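Local coordinates for beta-phosphoglucomutase (Bacteroides vulgatus, PDB 3DV9), which probably interconverts beta-glucose 1-phosphate and glucose 6-phosphate, as a magnesium-dependent phosphomutase of the haloacid dehalogenase-like group, at residues A[163-168]-A[195-200]; A[186-191]-A[206-211]; A[190-195]-A[216-221]; A[202-207]-A[222-227]. One frame throughout, in Å; residues are numbered along the deposited sequence.

Overall arrangement
Contacts 2 and 4 build one half of a Rossmann-like parallel sheet, and contacts 1 and 3 pack helix 192-200 against its surroundings. The two strand pairs, with centres about 8 Å apart, share I206 and A207 of strand 204-208, with strands 185-189 and 225-227 as its neighbours. Helix 192-200 lies against one face of these strands, where contact 3 packs it on helix 215-219 and contact 1 on the loop 163-168. Contacts 2 and 3 also share N190, a magnesium ligand. Contact 1 joins the site through K165, whose NZ forms a salt bridge of 2.9 Å with E189 OE2 of contact 2. Contact 4 is more remote, the side chain of A207 lying about 10 Å from the magnesium.

Contact 1: A[163-168]-A[195-200]; sequences YGKPNP and VQAGVA. With PO4 (phosphate ion), chain C.
With CG anti to its backbone N (chi1 -172°) and CD extended beyond it (chi2 177°), Q196 runs alongside the ring of P166, and its CD comes 3.6 Å from P166 CB. An alanine here, keeping only CB, would probably leave a gap beside P166 where CG and the amide group now lie. A197 sits where the loop comes closest to the helix: its CB is 3.4 Å from N167 O, while its CA meets P166 O, also at 3.4 Å, in a CA-H...O contact. A methyl is small enough to let the two carbonyl oxygens come this close. One helical turn on from Q196, A200 CB meets P168 CB at 3.8 Å. K165 is consistent with the motif III lysine of the haloacid dehalogenase superfamily; a cis peptide joins it to P166. Only the root of K165 touches the helix, CG lying 3.8 Å from A197 CB, and the extended chain then carries the ammonium away to the magnesium site. There NZ binds O3 of a phosphate ion, probably from the crystallisation liquor, at 3.0 Å and forms salt bridges with D29 and E189. N167 OD1 accepts from the backbone N of E169 at the start of helix 169-178.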
loop_
_atom_site.group_PDB
_atom_site.type_symbol
_atom_site.label_atom_id
_atom_site.label_comp_id
_atom_site.label_asym_id
_atom_site.label_seq_id
_atom_site.Cartn_x
_atom_site.Cartn_y
_atom_site.Cartn_z
ATOM N N TYR A 163 -1.628 -14.610 -2.265
ATOM C CA TYR A 163 -2.644 -13.706 -2.788
ATOM C C TYR A 163 -2.302 -12.278 -2.410
ATOM O O TYR A 163 -1.924 -12.030 -1.261
ATOM C CB TYR A 163 -4.034 -14.106 -2.258
ATOM C CG TYR A 163 -4.455 -15.524 -2.614
ATOM C CD1 TYR A 163 -5.015 -15.813 -3.862
ATOM C CD2 TYR A 163 -4.304 -16.576 -1.704
ATOM C CE1 TYR A 163 -5.407 -17.116 -4.203
ATOM C CE2 TYR A 163 -4.694 -17.881 -2.031
ATOM C CZ TYR A 163 -5.246 -18.150 -3.285
ATOM O OH TYR A 163 -5.632 -19.445 -3.624
ATOM N N GLY A 164 -2.396 -11.355 -3.374
ATOM C CA GLY A 164 -2.148 -9.925 -3.142
ATOM C C GLY A 164 -3.391 -9.058 -2.958
ATOM O O GLY A 164 -4.515 -9.531 -2.973
ATOM N N LYS A 165 -3.175 -7.766 -2.743
ATOM C CA LYS A 165 -4.280 -6.819 -2.677
ATOM C C LYS A 165 -5.198 -7.058 -3.892
ATOM O O LYS A 165 -4.688 -7.314 -4.983
ATOM C CB LYS A 165 -3.689 -5.403 -2.601
ATOM C CG LYS A 165 -2.844 -5.189 -1.309
ATOM C CD LYS A 165 -1.781 -4.050 -1.531
ATOM C CE LYS A 165 -0.728 -4.088 -0.423
ATOM N NZ LYS A 165 0.152 -2.866 -0.389
ATOM N N PRO A 166 -6.550 -7.005 -3.703
ATOM C CA PRO A 166 -7.237 -6.548 -2.507
ATOM C C PRO A 166 -7.492 -7.655 -1.460
ATOM O O PRO A 166 -8.189 -7.425 -0.505
ATOM C CB PRO A 166 -8.577 -6.057 -3.067
ATOM C CG PRO A 166 -8.863 -7.032 -4.182
ATOM C CD PRO A 166 -7.511 -7.368 -4.776
ATOM N N ASN A 167 -6.911 -8.837 -1.654
ATOM C CA ASN A 167 -6.999 -9.874 -0.611
ATOM C C ASN A 167 -6.309 -9.303 0.652
ATOM O O ASN A 167 -5.270 -8.604 0.507
ATOM C CB ASN A 167 -6.299 -11.145 -1.081
ATOM C CG ASN A 167 -6.615 -12.369 -0.200
ATOM O OD1 ASN A 167 -6.296 -12.384 1.000
ATOM N ND2 ASN A 167 -7.192 -13.433 -0.816
ATOM N N PRO A 168 -6.893 -9.523 1.856
ATOM C CA PRO A 168 -6.258 -9.025 3.090
ATOM C C PRO A 168 -4.947 -9.738 3.438
ATOM O O PRO A 168 -4.261 -9.261 4.316
ATOM C CB PRO A 168 -7.297 -9.323 4.178
ATOM C CG PRO A 168 -8.106 -10.400 3.646
ATOM C CD PRO A 168 -8.205 -10.137 2.158
ATOM N N VAL A 195 -6.472 -0.109 0.129
ATOM C CA VAL A 195 -7.414 0.284 1.167
ATOM C C VAL A 195 -8.346 -0.906 1.434
ATOM O O VAL A 195 -8.590 -1.264 2.572
ATOM C CB VAL A 195 -8.207 1.539 0.800
ATOM C CG1 VAL A 195 -9.282 1.791 1.831
ATOM C CG2 VAL A 195 -7.220 2.755 0.762
ATOM N N GLN A 196 -8.856 -1.504 0.357
ATOM C CA GLN A 196 -9.786 -2.643 0.490
ATOM C C GLN A 196 -9.160 -3.779 1.310
ATOM O O GLN A 196 -9.837 -4.386 2.169
ATOM C CB GLN A 196 -10.181 -3.135 -0.911
ATOM C CG GLN A 196 -11.269 -4.175 -0.840
ATOM C CD GLN A 196 -11.723 -4.637 -2.205
ATOM O OE1 GLN A 196 -11.576 -3.927 -3.211
ATOM N NE2 GLN A 196 -12.262 -5.841 -2.249
ATOM N N ALA A 197 -7.890 -4.077 1.019
ATOM C CA ALA A 197 -7.128 -5.149 1.718
ATOM C C ALA A 197 -6.982 -4.824 3.212
ATOM O O ALA A 197 -7.189 -5.714 4.059
ATOM C CB ALA A 197 -5.748 -5.336 1.087
ATOM N N GLY A 198 -6.612 -3.578 3.532
ATOM C CA GLY A 198 -6.422 -3.161 4.936
ATOM C C GLY A 198 -7.750 -3.280 5.694
ATOM O O GLY A 198 -7.802 -3.779 6.811
ATOM N N VAL A 199 -8.830 -2.825 5.052
ATOM C CA VAL A 199 -10.151 -2.829 5.680
ATOM C C VAL A 199 -10.593 -4.299 5.881
ATOM O O VAL A 199 -11.109 -4.692 6.975
ATOM C CB VAL A 199 -11.129 -2.029 4.825
ATOM C CG1 VAL A 199 -12.564 -2.207 5.312
ATOM C CG2 VAL A 199 -10.758 -0.578 4.900
ATOM N N ALA A 200 -10.333 -5.125 4.864
ATOM C CA ALA A 200 -10.694 -6.563 4.931
ATOM C C ALA A 200 -9.884 -7.273 6.011
ATOM O O ALA A 200 -10.327 -8.296 6.539
ATOM C CB ALA A 200 -10.487 -7.276 3.555
HETATM P P PO4 C . 2.124 -1.211 -3.749
HETATM O O1 PO4 C . 3.294 -1.069 -2.795
HETATM O O2 PO4 C . 1.440 0.109 -3.969
HETATM O O3 PO4 C . 1.113 -2.228 -3.210
HETATM O O4 PO4 C . 2.569 -1.751 -5.102
#

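Contact 2: A[186-191]-A[206-211]; sequences LVIENA and IAVNTG. With MG (magnesium ion), chain B.
I206 lies alongside I188 on one face of the sheet, the two side chains pointing the same way and their CD1 atoms meeting at 3.7 Å. Further along, I188 CG2 touches V208 CG2 at 3.8 Å, and helix 230-244 packs onto this branched aliphatic row through F233, L240 and M230. The backbones are zipped by hydrogen bonds, nearly straight from E189 N to I206 O (2.9 Å, 173° at the hydrogen) and more bent from V208 N to E189 O (2.7 Å). These parallel neighbours are the two strands of a beta-alpha-beta crossover through helix 192-200, and the metal site lies at the C-terminal end of strand 185-189, as in other haloacid dehalogenase-like enzymes. E189 projects from the other face, its chain bent at CG (chi2 -76°). Its OE1 accepts from N190 N and, at 2.6 Å, from a water bound to magnesium; its OE2 forms a salt bridge with K165 NZ and a hydrogen bond with Y171 OH. An alanine here would probably leave K165 without one of its carboxylate mates and the metal-bound water without this acceptor. N190 holds CG between its own backbone N and carbonyl carbon (chi1 67°), and its OD1 binds magnesium at 2.3 Å alongside D29, E65 and the backbone O of D31. A second water bridges N190 O and ND2 to T210 N, while T210 OG1 is hydrogen-bonded to G32 O.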
loop_
_atom_site.group_PDB
_atom_site.type_symbol
_atom_site.label_atom_id
_atom_site.label_comp_id
_atom_site.label_asym_id
_atom_site.label_seq_id
_atom_site.Cartn_x
_atom_site.Cartn_y
_atom_site.Cartn_z
ATOM N N LEU A 186 -1.900 0.354 12.364
ATOM C CA LEU A 186 -2.528 1.213 11.349
ATOM C C LEU A 186 -2.030 0.739 9.972
ATOM O O LEU A 186 -0.893 0.307 9.839
ATOM C CB LEU A 186 -2.066 2.674 11.517
ATOM C CG LEU A 186 -2.652 3.639 12.546
ATOM C CD1 LEU A 186 -2.799 3.029 13.883
ATOM C CD2 LEU A 186 -1.834 4.932 12.591
ATOM N N VAL A 187 -2.880 0.832 8.956
ATOM C CA VAL A 187 -2.452 0.604 7.578
ATOM C C VAL A 187 -2.400 1.978 6.900
ATOM O O VAL A 187 -3.329 2.765 7.024
ATOM C CB VAL A 187 -3.426 -0.331 6.822
ATOM C CG1 VAL A 187 -3.177 -0.283 5.289
ATOM C CG2 VAL A 187 -3.318 -1.775 7.364
ATOM N N ILE A 188 -1.294 2.248 6.230
ATOM C CA ILE A 188 -1.145 3.518 5.449
ATOM C C ILE A 188 -1.108 3.140 3.973
ATOM O O ILE A 188 -0.131 2.559 3.488
ATOM C CB ILE A 188 0.130 4.279 5.850
ATOM C CG1 ILE A 188 0.280 4.380 7.379
ATOM C CG2 ILE A 188 0.142 5.675 5.166
ATOM C CD1 ILE A 188 -0.932 5.081 8.047
ATOM N N GLU A 189 -2.183 3.498 3.258
ATOM C CA GLU A 189 -2.405 3.064 1.882
ATOM C C GLU A 189 -2.726 4.239 0.954
ATOM O O GLU A 189 -3.294 5.252 1.409
ATOM C CB GLU A 189 -3.530 2.024 1.851
ATOM C CG GLU A 189 -2.936 0.620 1.902
ATOM C CD GLU A 189 -2.322 0.167 0.522
ATOM O OE1 GLU A 189 -2.249 0.985 -0.449
ATOM O OE2 GLU A 189 -1.896 -1.011 0.417
ATOM N N ASN A 190 -2.453 4.070 -0.350
ATOM C CA ASN A 190 -2.761 5.170 -1.303
ATOM C C ASN A 190 -3.644 4.718 -2.472
ATOM O O ASN A 190 -3.975 5.547 -3.312
ATOM C CB ASN A 190 -1.466 5.763 -1.885
ATOM C CG ASN A 190 -0.745 4.766 -2.785
ATOM O OD1 ASN A 190 -0.561 3.615 -2.408
ATOM N ND2 ASN A 190 -0.437 5.166 -3.994
ATOM N N ALA A 191 -4.003 3.431 -2.523
ATOM C CA ALA A 191 -4.730 2.901 -3.685
ATOM C C ALA A 191 -6.013 2.177 -3.249
ATOM O O ALA A 191 -6.059 1.648 -2.160
ATOM C CB ALA A 191 -3.852 1.947 -4.442
ATOM N N ILE A 206 -5.758 4.039 6.858
ATOM C CA ILE A 206 -5.646 5.455 6.492
ATOM C C ILE A 206 -5.274 5.556 5.024
ATOM O O ILE A 206 -4.233 5.015 4.560
ATOM C CB ILE A 206 -4.603 6.202 7.390
ATOM C CG1 ILE A 206 -5.055 6.245 8.853
ATOM C CG2 ILE A 206 -4.270 7.634 6.798
ATOM C CD1 ILE A 206 -3.889 6.595 9.777
ATOM N N ALA A 207 -6.112 6.257 4.250
ATOM C CA ALA A 207 -5.775 6.535 2.859
ATOM C C ALA A 207 -4.999 7.849 2.761
ATOM O O ALA A 207 -5.305 8.822 3.432
ATOM C CB ALA A 207 -7.018 6.647 1.963
ATOM N N VAL A 208 -3.997 7.842 1.904
ATOM C CA VAL A 208 -3.246 9.069 1.590
ATOM C C VAL A 208 -3.253 9.135 0.077
ATOM O O VAL A 208 -2.669 8.264 -0.614
ATOM C CB VAL A 208 -1.768 8.993 2.128
ATOM C CG1 VAL A 208 -0.997 10.286 1.777
ATOM C CG2 VAL A 208 -1.687 8.668 3.652
ATOM N N ASN A 209 -3.945 10.137 -0.454
ATOM C CA ASN A 209 -4.152 10.209 -1.904
ATOM C C ASN A 209 -2.958 10.875 -2.586
ATOM O O ASN A 209 -2.898 12.090 -2.660
ATOM C CB ASN A 209 -5.475 10.905 -2.277
ATOM C CG ASN A 209 -5.825 10.680 -3.724
ATOM O OD1 ASN A 209 -4.995 10.159 -4.475
ATOM N ND2 ASN A 209 -7.037 11.046 -4.127
ATOM N N THR A 210 -2.039 10.077 -3.143
ATOM C CA THR A 210 -0.835 10.657 -3.703
ATOM C C THR A 210 -0.859 10.553 -5.205
ATOM O O THR A 210 0.149 10.829 -5.871
ATOM C CB THR A 210 0.412 9.893 -3.196
ATOM O OG1 THR A 210 0.324 8.529 -3.642
ATOM C CG2 THR A 210 0.506 9.946 -1.658
ATOM N N GLY A 211 -1.994 10.113 -5.765
ATOM C CA GLY A 211 -2.046 9.876 -7.216
ATOM C C GLY A 211 -3.104 10.693 -7.931
ATOM O O GLY A 211 -3.568 11.701 -7.411
HETATM MG MG MG B . 0.514 1.859 -3.390
HETATM O O HOH W 1 -1.354 0.464 -2.825
HETATM O O HOH W 2 -2.615 7.573 -4.515
HETATM O O HOH W 3 0.926 -0.108 -4.018
#

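Contact 3: A[190-195]-A[216-221]; sequences NAPLGV and NVLLNE. With MG (magnesium ion), chain B.
The backbones come closest where P192, in the first turn of helix 192-200, faces L218, their CA atoms 4.9 Å apart, and they have spread slightly by V195 and E221, at 6.0 Å. L218 carries the contact. Its CG is anti to the carbonyl carbon (chi1 -64°), and from there the CD2 branch reaches the start of the helix, 3.3 Å from P192 N and 3.4 Å from A191 C. The backbone there suits a hydrocarbon partner: P192 has no N-H to satisfy, and A191, the N-cap residue, turns its CO into the helix, where V195 N bonds to it. V217 lies beside the pyrrolidine ring of P192 and points the same way, with its CG1 3.6 Å from P192 CG. E221 packs by its aliphatic part. Its CG, anti to the carbonyl carbon (chi1 -63°), stands 3.4 Å from P192 O, and its CB meets V195 CG1 at 3.7 Å. The beta-branched V195 thus spends one methyl on E221, while the other, CG2, is directed to L218 CD2 at a looser 4.2 Å. No hydrogen bond crosses between the segments, so shape and apolar packing hold them. V195 and L218 both reach inward to A207 of strand 204-208, while L218 and L219 rest on L226 of strand 225-227; the two helices therefore lie side by side on the same face of the sheet.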
loop_
_atom_site.group_PDB
_atom_site.type_symbol
_atom_site.label_atom_id
_atom_site.label_comp_id
_atom_site.label_asym_id
_atom_site.label_seq_id
_atom_site.Cartn_x
_atom_site.Cartn_y
_atom_site.Cartn_z
ATOM N N ASN A 190 -2.453 4.070 -0.350
ATOM C CA ASN A 190 -2.761 5.170 -1.303
ATOM C C ASN A 190 -3.644 4.718 -2.472
ATOM O O ASN A 190 -3.975 5.547 -3.312
ATOM C CB ASN A 190 -1.466 5.763 -1.885
ATOM C CG ASN A 190 -0.745 4.766 -2.785
ATOM O OD1 ASN A 190 -0.561 3.615 -2.408
ATOM N ND2 ASN A 190 -0.437 5.166 -3.994
ATOM N N ALA A 191 -4.003 3.431 -2.523
ATOM C CA ALA A 191 -4.730 2.901 -3.685
ATOM C C ALA A 191 -6.013 2.177 -3.249
ATOM O O ALA A 191 -6.059 1.648 -2.160
ATOM C CB ALA A 191 -3.852 1.947 -4.442
ATOM N N PRO A 192 -7.039 2.166 -4.115
ATOM C CA PRO A 192 -8.303 1.587 -3.681
ATOM C C PRO A 192 -8.143 0.113 -3.303
ATOM O O PRO A 192 -8.723 -0.324 -2.325
ATOM C CB PRO A 192 -9.220 1.717 -4.919
ATOM C CG PRO A 192 -8.320 1.991 -6.047
ATOM C CD PRO A 192 -7.144 2.749 -5.460
ATOM N N LEU A 193 -7.409 -0.677 -4.079
ATOM C CA LEU A 193 -7.325 -2.125 -3.746
ATOM C C LEU A 193 -6.514 -2.377 -2.463
ATOM O O LEU A 193 -6.800 -3.316 -1.716
ATOM C CB LEU A 193 -6.708 -2.926 -4.887
ATOM C CG LEU A 193 -7.517 -2.938 -6.192
ATOM C CD1 LEU A 193 -6.705 -3.605 -7.277
ATOM C CD2 LEU A 193 -8.861 -3.607 -6.015
ATOM N N GLY A 194 -5.564 -1.480 -2.192
ATOM C CA GLY A 194 -4.770 -1.480 -0.937
ATOM C C GLY A 194 -5.647 -1.148 0.271
ATOM O O GLY A 194 -5.592 -1.833 1.291
ATOM N N VAL A 195 -6.472 -0.109 0.129
ATOM C CA VAL A 195 -7.414 0.284 1.167
ATOM C C VAL A 195 -8.346 -0.906 1.434
ATOM O O VAL A 195 -8.590 -1.264 2.572
ATOM C CB VAL A 195 -8.207 1.539 0.800
ATOM C CG1 VAL A 195 -9.282 1.791 1.831
ATOM C CG2 VAL A 195 -7.220 2.755 0.762
ATOM N N ASN A 216 -12.843 9.931 -3.624
ATOM C CA ASN A 216 -13.947 8.960 -3.432
ATOM C C ASN A 216 -13.583 7.503 -3.724
ATOM O O ASN A 216 -14.138 6.577 -3.127
ATOM C CB ASN A 216 -15.204 9.392 -4.215
ATOM C CG ASN A 216 -15.833 10.677 -3.657
ATOM O OD1 ASN A 216 -15.394 11.236 -2.635
ATOM N ND2 ASN A 216 -16.858 11.173 -4.351
ATOM N N VAL A 217 -12.628 7.294 -4.615
ATOM C CA VAL A 217 -12.169 5.965 -4.979
ATOM C C VAL A 217 -11.575 5.254 -3.755
ATOM O O VAL A 217 -11.692 4.044 -3.604
ATOM C CB VAL A 217 -11.122 6.084 -6.131
ATOM C CG1 VAL A 217 -10.565 4.778 -6.506
ATOM C CG2 VAL A 217 -11.773 6.709 -7.370
ATOM N N LEU A 218 -10.965 6.046 -2.878
ATOM C CA LEU A 218 -10.337 5.537 -1.652
ATOM C C LEU A 218 -11.351 5.425 -0.513
ATOM O O LEU A 218 -11.428 4.400 0.207
ATOM C CB LEU A 218 -9.186 6.466 -1.257
ATOM C CG LEU A 218 -8.049 6.506 -2.296
ATOM C CD1 LEU A 218 -6.938 7.495 -1.853
ATOM C CD2 LEU A 218 -7.442 5.146 -2.640
ATOM N N LEU A 219 -12.128 6.488 -0.318
ATOM C CA LEU A 219 -13.169 6.505 0.688
ATOM C C LEU A 219 -14.183 5.365 0.501
ATOM O O LEU A 219 -14.649 4.798 1.487
ATOM C CB LEU A 219 -13.911 7.844 0.652
ATOM C CG LEU A 219 -13.034 9.069 1.011
ATOM C CD1 LEU A 219 -13.783 10.336 0.709
ATOM C CD2 LEU A 219 -12.642 8.989 2.511
ATOM N N ASN A 220 -14.506 5.041 -0.759
ATOM C CA ASN A 220 -15.516 4.013 -1.049
ATOM C C ASN A 220 -15.078 2.606 -0.732
ATOM O O ASN A 220 -15.912 1.677 -0.728
ATOM C CB ASN A 220 -15.932 4.070 -2.505
ATOM C CG ASN A 220 -16.864 5.228 -2.803
ATOM O OD1 ASN A 220 -17.437 5.834 -1.897
ATOM N ND2 ASN A 220 -17.014 5.541 -4.084
ATOM N N GLU A 221 -13.777 2.436 -0.484
ATOM C CA GLU A 221 -13.240 1.161 -0.053
ATOM C C GLU A 221 -13.175 1.042 1.480
ATOM O O GLU A 221 -12.635 0.055 2.008
ATOM C CB GLU A 221 -11.870 0.917 -0.717
ATOM C CG GLU A 221 -11.955 0.811 -2.240
ATOM C CD GLU A 221 -12.924 -0.268 -2.722
ATOM O OE1 GLU A 221 -13.132 -1.278 -2.001
ATOM O OE2 GLU A 221 -13.475 -0.085 -3.831
HETATM MG MG MG B . 0.514 1.859 -3.390
HETATM O O HOH W 1 -1.354 0.464 -2.825
HETATM O O HOH W 3 0.926 -0.108 -4.018
#

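Contact 4: A[202-207]-A[222-227]; sequences GIFTIA and GANLLF
N224 CB makes a CH-pi contact over one face of the F204 ring, 3.6 Å from its centroid, and the amide is turned only 19° from the ring plane. F204 meets it with CG anti to the backbone N (chi1 -175°). N224 OD1 accepts the backbone N of T205 at 2.8 Å, a nearly straight bond at the hydrogen whose donor is tilted from the carbonyl plane. N224 N in turn donates to T205 O at 2.7 Å. Asparagine suits the place because its short amide does here what a strand carbonyl would do, just before strand 225-227 begins. The strand pairing then becomes regular: A207 N bonds to L225 O and F227 N to A207 O, both at 2.8 Å. This parallel pair belongs to a beta-alpha-beta unit through helix 215-219, with strand 225-227 forming an outer edge of the Rossmann-like sheet. On one face L225 CD1 stands at the edge of the F204 ring, and I206 CG2 meets the edge of F227, 3.4 Å from its CD2. On the other face small residues meet, A207 CB lying 3.8 Å from A223 CB, where both also touch V195 of helix 192-200. In the next shell a water donates to both N224 OD1 and I203 O, and T205 OG1 also gives its hydrogen to I203 O, linking the residues that lead into strand 204-208. G202, with positive phi (70°), closes helix 192-200 in a Schellman motif ahead of I203. Farther out, helix 2-16 packs A8 on F204 and L225 and Y12 on N224, while L240 of helix 230-244 reaches L225.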
loop_
_atom_site.group_PDB
_atom_site.type_symbol
_atom_site.label_atom_id
_atom_site.label_comp_id
_atom_site.label_asym_id
_atom_site.label_seq_id
_atom_site.Cartn_x
_atom_site.Cartn_y
_atom_site.Cartn_z
ATOM N N GLY A 202 -9.229 -5.991 8.814
ATOM C CA GLY A 202 -9.785 -5.434 10.042
ATOM C C GLY A 202 -8.879 -4.506 10.829
ATOM O O GLY A 202 -9.055 -4.353 12.051
ATOM N N ILE A 203 -7.979 -3.825 10.109
ATOM C CA ILE A 203 -7.033 -2.864 10.716
ATOM C C ILE A 203 -7.489 -1.472 10.313
ATOM O O ILE A 203 -7.923 -1.269 9.189
ATOM C CB ILE A 203 -5.597 -3.059 10.175
ATOM C CG1 ILE A 203 -5.166 -4.549 10.280
ATOM C CG2 ILE A 203 -4.580 -2.037 10.823
ATOM C CD1 ILE A 203 -3.957 -4.901 9.378
ATOM N N PHE A 204 -7.380 -0.543 11.251
ATOM C CA PHE A 204 -7.708 0.846 11.024
ATOM C C PHE A 204 -6.855 1.314 9.836
ATOM O O PHE A 204 -5.644 1.193 9.844
ATOM C CB PHE A 204 -7.452 1.663 12.299
ATOM C CG PHE A 204 -7.876 3.098 12.181
ATOM C CD1 PHE A 204 -9.110 3.516 12.723
ATOM C CD2 PHE A 204 -7.024 4.060 11.592
ATOM C CE1 PHE A 204 -9.529 4.837 12.619
ATOM C CE2 PHE A 204 -7.437 5.401 11.509
ATOM C CZ PHE A 204 -8.683 5.791 12.046
ATOM N N THR A 205 -7.537 1.788 8.794
ATOM C CA THR A 205 -6.900 2.005 7.499
ATOM C C THR A 205 -6.938 3.471 7.126
ATOM O O THR A 205 -8.028 4.079 7.071
ATOM C CB THR A 205 -7.479 1.046 6.379
ATOM O OG1 THR A 205 -7.136 -0.312 6.704
ATOM C CG2 THR A 205 -6.894 1.396 4.971
ATOM N N ILE A 206 -5.758 4.039 6.858
ATOM C CA ILE A 206 -5.646 5.455 6.492
ATOM C C ILE A 206 -5.274 5.556 5.024
ATOM O O ILE A 206 -4.233 5.015 4.560
ATOM C CB ILE A 206 -4.603 6.202 7.390
ATOM C CG1 ILE A 206 -5.055 6.245 8.853
ATOM C CG2 ILE A 206 -4.270 7.634 6.798
ATOM C CD1 ILE A 206 -3.889 6.595 9.777
ATOM N N ALA A 207 -6.112 6.257 4.250
ATOM C CA ALA A 207 -5.775 6.535 2.859
ATOM C C ALA A 207 -4.999 7.849 2.761
ATOM O O ALA A 207 -5.305 8.822 3.432
ATOM C CB ALA A 207 -7.018 6.647 1.963
ATOM N N GLY A 222 -13.719 2.050 2.170
ATOM C CA GLY A 222 -13.905 2.014 3.637
ATOM C C GLY A 222 -12.726 2.603 4.419
ATOM O O GLY A 222 -12.570 2.309 5.576
ATOM N N ALA A 223 -11.925 3.484 3.814
ATOM C CA ALA A 223 -10.791 4.099 4.556
ATOM C C ALA A 223 -11.356 4.774 5.789
ATOM O O ALA A 223 -12.403 5.480 5.727
ATOM C CB ALA A 223 -10.084 5.169 3.715
ATOM N N ASN A 224 -10.677 4.586 6.901
ATOM C CA ASN A 224 -11.156 5.187 8.157
ATOM C C ASN A 224 -10.851 6.669 8.255
ATOM O O ASN A 224 -11.593 7.433 8.886
ATOM C CB ASN A 224 -10.643 4.434 9.371
ATOM C CG ASN A 224 -11.073 2.982 9.353
ATOM O OD1 ASN A 224 -10.352 2.125 8.847
ATOM N ND2 ASN A 224 -12.283 2.705 9.857
ATOM N N LEU A 225 -9.751 7.074 7.635
ATOM C CA LEU A 225 -9.377 8.467 7.503
ATOM C C LEU A 225 -8.698 8.655 6.146
ATOM O O LEU A 225 -8.153 7.699 5.545
ATOM C CB LEU A 225 -8.404 8.879 8.616
ATOM C CG LEU A 225 -8.857 9.102 10.059
ATOM C CD1 LEU A 225 -7.623 9.415 10.928
ATOM C CD2 LEU A 225 -9.888 10.232 10.127
ATOM N N LEU A 226 -8.718 9.888 5.646
ATOM C CA LEU A 226 -8.048 10.204 4.394
ATOM C C LEU A 226 -7.220 11.467 4.578
ATOM O O LEU A 226 -7.726 12.489 5.103
ATOM C CB LEU A 226 -9.055 10.423 3.233
ATOM C CG LEU A 226 -8.376 10.603 1.856
ATOM C CD1 LEU A 226 -9.229 9.952 0.781
ATOM C CD2 LEU A 226 -8.183 12.082 1.626
ATOM N N PHE A 227 -5.967 11.396 4.148
ATOM C CA PHE A 227 -5.119 12.633 4.019
ATOM C C PHE A 227 -4.795 12.919 2.573
ATOM O O PHE A 227 -4.757 12.025 1.729
ATOM C CB PHE A 227 -3.842 12.492 4.833
ATOM C CG PHE A 227 -4.100 12.319 6.307
ATOM C CD1 PHE A 227 -4.285 13.431 7.124
ATOM C CD2 PHE A 227 -4.206 11.049 6.865
ATOM C CE1 PHE A 227 -4.573 13.303 8.469
ATOM C CE2 PHE A 227 -4.478 10.895 8.209
ATOM C CZ PHE A 227 -4.682 12.027 9.035
HETATM O O HOH W 4 -10.724 -0.617 8.763
#